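PDB 4ITN: tetraacyldisaccharide 4'-kinase from Aquifex aeolicus, which probably transfers the gamma-phosphate of ATP to the 4'-position of a tetraacyldisaccharide 1-phosphate, giving lipid IVA. Local coordinates for residues G42-G47 and N151-K156; V67-R72 and V134-D139. All coordinates share one frame; numbering follows the deposited sequence.

Interaction 1. Residues G42-G47 and N151-K156; sequences GNLSVG and NILLLK
Gly42 joins strand 38-43 to strand 150-155 in parallel through two backbone hydrogen bonds. Its N donates to Ile152 O at 3.2 Å, while its O accepts from Leu154 N at 2.8 Å with an N-H...O angle of 172°, so both backbone polar atoms of Gly42 are taken up by strand 150-155. Beyond it the chains part, and a water takes over the link: it accepts from Leu44 N and donates to Leu154 O, each at 2.7 Å.

The apolar contacts are made by leucine methyls. Leu153 CD1 comes to 3.6 Å from Asn43 CA, its CG lying opposite the backbone N (chi1 -176°). Leu44 touches with both branches: CD1 meets Leu155 CD2 at 3.6 Å, and CD2 reaches Leu153 CD2 at 4.1 Å, the side chains of Leu44 and Leu153 crossing at about a right angle. On the face that bears Asn43 and Leu154, the amide ND2 of Asn43 lies 3.9 Å from Leu154 CB, and Lys51 and Phe54 of helix 49-61 pack there.

The methylene CE of Lys156 passes Ser45 OG without a bond; that hydroxyl is hydrogen-bonded to Asp159 OD1. Strand 38-43 leads into Ser45, Val46 and Gly47, predicted to bind ATP, the opening residues of the P-loop (Walker A) of a P-loop NTPase; the strand before that loop is laid beside a parallel core strand.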
loop_
_atom_site.group_PDB
_atom_site.type_symbol
_atom_site.label_atom_id
_atom_site.label_comp_id
_atom_site.label_asym_id
_atom_site.label_seq_id
_atom_site.Cartn_x
_atom_site.Cartn_y
_atom_site.Cartn_z
ATOM N N GLY A 42 -6.133 5.040 -3.292
ATOM C CA GLY A 42 -4.995 5.891 -3.601
ATOM C C GLY A 42 -4.859 7.100 -2.697
ATOM O O GLY A 42 -5.546 7.213 -1.679
ATOM N N ASN A 43 -3.983 8.022 -3.091
ATOM C CA ASN A 43 -3.772 9.274 -2.369
ATOM C C ASN A 43 -3.371 10.436 -3.282
ATOM O O ASN A 43 -3.021 10.229 -4.439
ATOM C CB ASN A 43 -2.700 9.109 -1.289
ATOM C CG ASN A 43 -2.318 7.662 -1.051
ATOM O OD1 ASN A 43 -2.377 6.830 -1.953
ATOM N ND2 ASN A 43 -1.918 7.357 0.173
ATOM N N LEU A 44 -3.423 11.653 -2.745
ATOM C CA LEU A 44 -2.848 12.826 -3.397
ATOM C C LEU A 44 -1.324 12.822 -3.420
ATOM O O LEU A 44 -0.699 13.118 -4.436
ATOM C CB LEU A 44 -3.380 14.101 -2.745
ATOM C CG LEU A 44 -4.904 14.156 -2.660
ATOM C CD1 LEU A 44 -5.378 15.442 -2.008
ATOM C CD2 LEU A 44 -5.526 13.985 -4.035
ATOM N N SER A 45 -0.742 12.476 -2.279
ATOM C CA SER A 45 0.698 12.340 -2.125
ATOM C C SER A 45 1.085 10.915 -2.456
ATOM O O SER A 45 0.220 10.078 -2.693
ATOM C CB SER A 45 1.145 12.701 -0.710
ATOM O OG SER A 45 0.145 12.393 0.238
ATOM N N VAL A 46 2.378 10.635 -2.500
ATOM C CA VAL A 46 2.800 9.274 -2.769
ATOM C C VAL A 46 2.351 8.326 -1.659
ATOM O O VAL A 46 2.543 8.586 -0.476
ATOM C CB VAL A 46 4.326 9.186 -2.940
ATOM C CG1 VAL A 46 4.718 7.824 -3.488
ATOM C CG2 VAL A 46 4.814 10.297 -3.855
ATOM N N GLY A 47 1.774 7.207 -2.076
ATOM C CA GLY A 47 1.337 6.130 -1.204
ATOM C C GLY A 47 2.486 5.504 -0.420
ATOM O O GLY A 47 3.511 5.117 -0.999
ATOM N N ASN A 151 -14.288 4.911 -5.396
ATOM C CA ASN A 151 -13.024 5.612 -5.458
ATOM C C ASN A 151 -12.676 6.013 -4.044
ATOM O O ASN A 151 -13.278 6.913 -3.484
ATOM C CB ASN A 151 -13.177 6.872 -6.311
ATOM C CG ASN A 151 -11.850 7.404 -6.842
ATOM O OD1 ASN A 151 -10.850 6.676 -6.938
ATOM N ND2 ASN A 151 -11.847 8.690 -7.238
ATOM N N ILE A 152 -11.694 5.353 -3.458
ATOM C CA ILE A 152 -11.394 5.594 -2.058
ATOM C C ILE A 152 -10.100 6.378 -1.990
ATOM O O ILE A 152 -9.095 5.966 -2.554
ATOM C CB ILE A 152 -11.222 4.280 -1.279
ATOM C CG1 ILE A 152 -12.545 3.510 -1.241
ATOM C CG2 ILE A 152 -10.807 4.573 0.143
ATOM C CD1 ILE A 152 -12.423 2.152 -0.572
ATOM N N LEU A 153 -10.138 7.527 -1.321
ATOM C CA LEU A 153 -8.973 8.403 -1.223
ATOM C C LEU A 153 -8.475 8.404 0.199
ATOM O O LEU A 153 -9.235 8.682 1.134
ATOM C CB LEU A 153 -9.356 9.858 -1.557
ATOM C CG LEU A 153 -8.201 10.867 -1.589
ATOM C CD1 LEU A 153 -7.160 10.383 -2.587
ATOM C CD2 LEU A 153 -8.689 12.309 -1.969
ATOM N N LEU A 154 -7.191 8.130 0.360
ATOM C CA LEU A 154 -6.560 8.228 1.669
ATOM C C LEU A 154 -5.949 9.619 1.790
ATOM O O LEU A 154 -5.372 10.132 0.829
ATOM C CB LEU A 154 -5.473 7.148 1.813
ATOM C CG LEU A 154 -5.954 5.787 2.346
ATOM C CD1 LEU A 154 -7.132 5.231 1.541
ATOM C CD2 LEU A 154 -4.801 4.792 2.337
ATOM N N LEU A 155 -6.105 10.237 2.955
ATOM C CA LEU A 155 -5.524 11.547 3.252
ATOM C C LEU A 155 -4.901 11.487 4.638
ATOM O O LEU A 155 -5.559 11.052 5.585
ATOM C CB LEU A 155 -6.621 12.617 3.320
ATOM C CG LEU A 155 -7.176 13.331 2.093
ATOM C CD1 LEU A 155 -8.164 14.370 2.597
ATOM C CD2 LEU A 155 -6.067 13.996 1.266
ATOM N N LYS A 156 -3.652 11.927 4.772
ATOM C CA LYS A 156 -3.068 12.097 6.105
ATOM C C LYS A 156 -3.073 13.587 6.443
ATOM O O LYS A 156 -3.293 14.429 5.565
ATOM C CB LYS A 156 -1.646 11.507 6.196
ATOM C CG LYS A 156 -0.646 12.102 5.208
ATOM C CD LYS A 156 0.696 11.376 5.222
ATOM C CE LYS A 156 1.526 11.777 3.997
ATOM N NZ LYS A 156 2.835 11.057 3.869
HETATM O O HOH W 1 -3.622 11.945 -0.056
#

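Interaction 2. Residues V67-R72 and V134-D139; sequences VCILSR and VFILDD
Val67 and Val134 open a parallel strand pair, 67-71 beside 134-138, in the core of the P-loop NTPase fold, their side chains side by side and pointing the same way. Val67 spreads its methyls over two partners: CG2 meets Val134 CG1, and CG1 meets Ile136 CD1 at 3.7 Å. Cys68 bonds through N to Val134 O and through O to Ile136 N; its SG, anti to the backbone N (chi1 -172°), sits at the edge of the Phe135 ring, 5.2 Å from the centroid. Ile69 points, like Val67, to the face that also bears Ile136; its CG2 lies 3.9 Å from Asp138 CB, and helix 49-61 packs against it through Val55.

Leu70 bonds through N to Ile136 O at 2.7 Å. Its side chain touches two residues of the partner strand, CG lying 3.6 Å from Phe135 CD1 and CD1 lying 3.7 Å from Leu137 CD2. Cutting this side chain back to an alanine would probably open a gap beside the Phe135 ring and cost Leu137 CD2 its contact with CD1. Leu70 O accepts from Asp138 N at 3.0 Å.

The carboxylate of Asp138 divides its oxygens: OD2 accepts a weak hydrogen bond from Ser71 OG at 3.3 Å, whereas OD1 forms a salt bridge with Lys51 NZ. Last, a water accepts from Arg72 N and donates to Asp138 O.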
loop_
_atom_site.group_PDB
_atom_site.type_symbol
_atom_site.label_atom_id
_atom_site.label_comp_id
_atom_site.label_asym_id
_atom_site.label_seq_id
_atom_site.Cartn_x
_atom_site.Cartn_y
_atom_site.Cartn_z
ATOM N N VAL A 67 -10.738 -12.059 -5.116
ATOM C CA VAL A 67 -10.160 -10.726 -5.198
ATOM C C VAL A 67 -8.846 -10.724 -5.984
ATOM O O VAL A 67 -7.980 -11.593 -5.782
ATOM C CB VAL A 67 -9.874 -10.180 -3.775
ATOM C CG1 VAL A 67 -9.237 -8.800 -3.844
ATOM C CG2 VAL A 67 -11.156 -10.160 -2.921
ATOM N N CYS A 68 -8.703 -9.747 -6.876
ATOM C CA CYS A 68 -7.440 -9.475 -7.566
ATOM C C CYS A 68 -6.980 -8.034 -7.416
ATOM O O CYS A 68 -7.700 -7.089 -7.749
ATOM C CB CYS A 68 -7.556 -9.762 -9.065
ATOM S SG CYS A 68 -5.983 -9.669 -9.913
ATOM N N ILE A 69 -5.757 -7.856 -6.941
ATOM C CA ILE A 69 -5.213 -6.515 -6.812
ATOM C C ILE A 69 -4.508 -6.161 -8.122
ATOM O O ILE A 69 -3.732 -6.957 -8.652
ATOM C CB ILE A 69 -4.203 -6.458 -5.634
ATOM C CG1 ILE A 69 -4.950 -6.589 -4.284
ATOM C CG2 ILE A 69 -3.392 -5.175 -5.673
ATOM C CD1 ILE A 69 -3.987 -6.711 -3.102
ATOM N N LEU A 70 -4.796 -4.979 -8.661
ATOM C CA LEU A 70 -4.072 -4.474 -9.844
ATOM C C LEU A 70 -3.077 -3.423 -9.407
ATOM O O LEU A 70 -3.473 -2.325 -9.038
ATOM C CB LEU A 70 -5.052 -3.809 -10.833
ATOM C CG LEU A 70 -6.115 -4.781 -11.368
ATOM C CD1 LEU A 70 -7.069 -4.102 -12.357
ATOM C CD2 LEU A 70 -5.370 -5.935 -12.037
ATOM N N SER A 71 -1.792 -3.761 -9.425
ATOM C CA SER A 71 -0.759 -2.827 -9.013
ATOM C C SER A 71 -0.054 -2.301 -10.262
ATOM O O SER A 71 -0.141 -2.898 -11.341
ATOM C CB SER A 71 0.281 -3.513 -8.104
ATOM O OG SER A 71 -0.341 -4.040 -6.945
ATOM N N ARG A 72 0.644 -1.185 -10.112
ATOM C CA ARG A 72 1.359 -0.570 -11.232
ATOM C C ARG A 72 2.636 -1.318 -11.578
ATOM O O ARG A 72 2.964 -1.500 -12.751
ATOM C CB ARG A 72 1.710 0.880 -10.910
ATOM C CG ARG A 72 2.372 1.602 -12.084
ATOM C CD ARG A 72 2.446 3.096 -11.826
ATOM N NE ARG A 72 2.906 3.830 -13.004
ATOM C CZ ARG A 72 3.105 5.146 -13.040
ATOM N NH1 ARG A 72 3.517 5.724 -14.160
ATOM N NH2 ARG A 72 2.887 5.882 -11.958
ATOM N N VAL A 134 -13.843 -9.156 -8.120
ATOM C CA VAL A 134 -13.649 -7.729 -7.830
ATOM C C VAL A 134 -12.177 -7.365 -7.922
ATOM O O VAL A 134 -11.319 -8.171 -7.545
ATOM C CB VAL A 134 -14.205 -7.347 -6.435
ATOM C CG1 VAL A 134 -13.574 -8.232 -5.317
ATOM C CG2 VAL A 134 -14.000 -5.868 -6.156
ATOM N N PHE A 135 -11.889 -6.177 -8.457
ATOM C CA PHE A 135 -10.527 -5.660 -8.558
ATOM C C PHE A 135 -10.290 -4.606 -7.498
ATOM O O PHE A 135 -11.172 -3.808 -7.191
ATOM C CB PHE A 135 -10.262 -5.050 -9.952
ATOM C CG PHE A 135 -10.103 -6.079 -11.040
ATOM C CD1 PHE A 135 -8.985 -6.899 -11.072
ATOM C CD2 PHE A 135 -11.086 -6.252 -12.006
ATOM C CE1 PHE A 135 -8.836 -7.890 -12.060
ATOM C CE2 PHE A 135 -10.950 -7.233 -13.000
ATOM C CZ PHE A 135 -9.817 -8.051 -13.036
ATOM N N ILE A 136 -9.095 -4.606 -6.927
ATOM C CA ILE A 136 -8.678 -3.467 -6.131
ATOM C C ILE A 136 -7.527 -2.801 -6.864
ATOM O O ILE A 136 -6.528 -3.453 -7.176
ATOM C CB ILE A 136 -8.243 -3.883 -4.722
ATOM C CG1 ILE A 136 -9.439 -4.508 -3.961
ATOM C CG2 ILE A 136 -7.701 -2.679 -3.946
ATOM C CD1 ILE A 136 -8.944 -5.281 -2.691
ATOM N N LEU A 137 -7.677 -1.511 -7.175
ATOM C CA LEU A 137 -6.572 -0.777 -7.789
ATOM C C LEU A 137 -5.672 -0.307 -6.677
ATOM O O LEU A 137 -6.039 0.561 -5.888
ATOM C CB LEU A 137 -7.053 0.461 -8.554
ATOM C CG LEU A 137 -8.094 0.257 -9.642
ATOM C CD1 LEU A 137 -8.132 1.499 -10.557
ATOM C CD2 LEU A 137 -7.712 -0.992 -10.425
ATOM N N ASP A 138 -4.470 -0.858 -6.621
ATOM C CA ASP A 138 -3.465 -0.345 -5.716
ATOM C C ASP A 138 -2.954 0.947 -6.346
ATOM O O ASP A 138 -2.562 0.955 -7.508
ATOM C CB ASP A 138 -2.342 -1.372 -5.584
ATOM C CG ASP A 138 -1.198 -0.889 -4.727
ATOM O OD1 ASP A 138 -1.356 0.126 -4.026
ATOM O OD2 ASP A 138 -0.133 -1.532 -4.756
ATOM N N ASP A 139 -2.950 2.034 -5.583
ATOM C CA ASP A 139 -2.491 3.323 -6.098
ATOM C C ASP A 139 -3.194 3.779 -7.384
ATOM O O ASP A 139 -2.533 4.129 -8.354
ATOM C CB ASP A 139 -0.978 3.299 -6.310
ATOM C CG ASP A 139 -0.390 4.682 -6.466
ATOM O OD1 ASP A 139 -1.164 5.653 -6.546
ATOM O OD2 ASP A 139 0.847 4.799 -6.509
HETATM O O HOH W 2 0.520 0.268 -7.723
#

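Strand 38-43 lies between the two contacts: it pairs with 150-155 in interaction 1 and, on its other side, with 134-138, which interaction 2 joins to 67-71. The four segments thus belong to neighbouring parallel strands in the order 67-71, 134-138, 38-43, 150-155. The centres of the two contacts are about 15 Å apart, and their nearest atoms about 4 Å, without touching. Both lead to the predicted ATP site. Interaction 1 supplies Ser45, Val46 and Gly47; interaction 2 brings Asp138 to Lys51, a later residue of the same site, which also packs on Asn43 and Leu154.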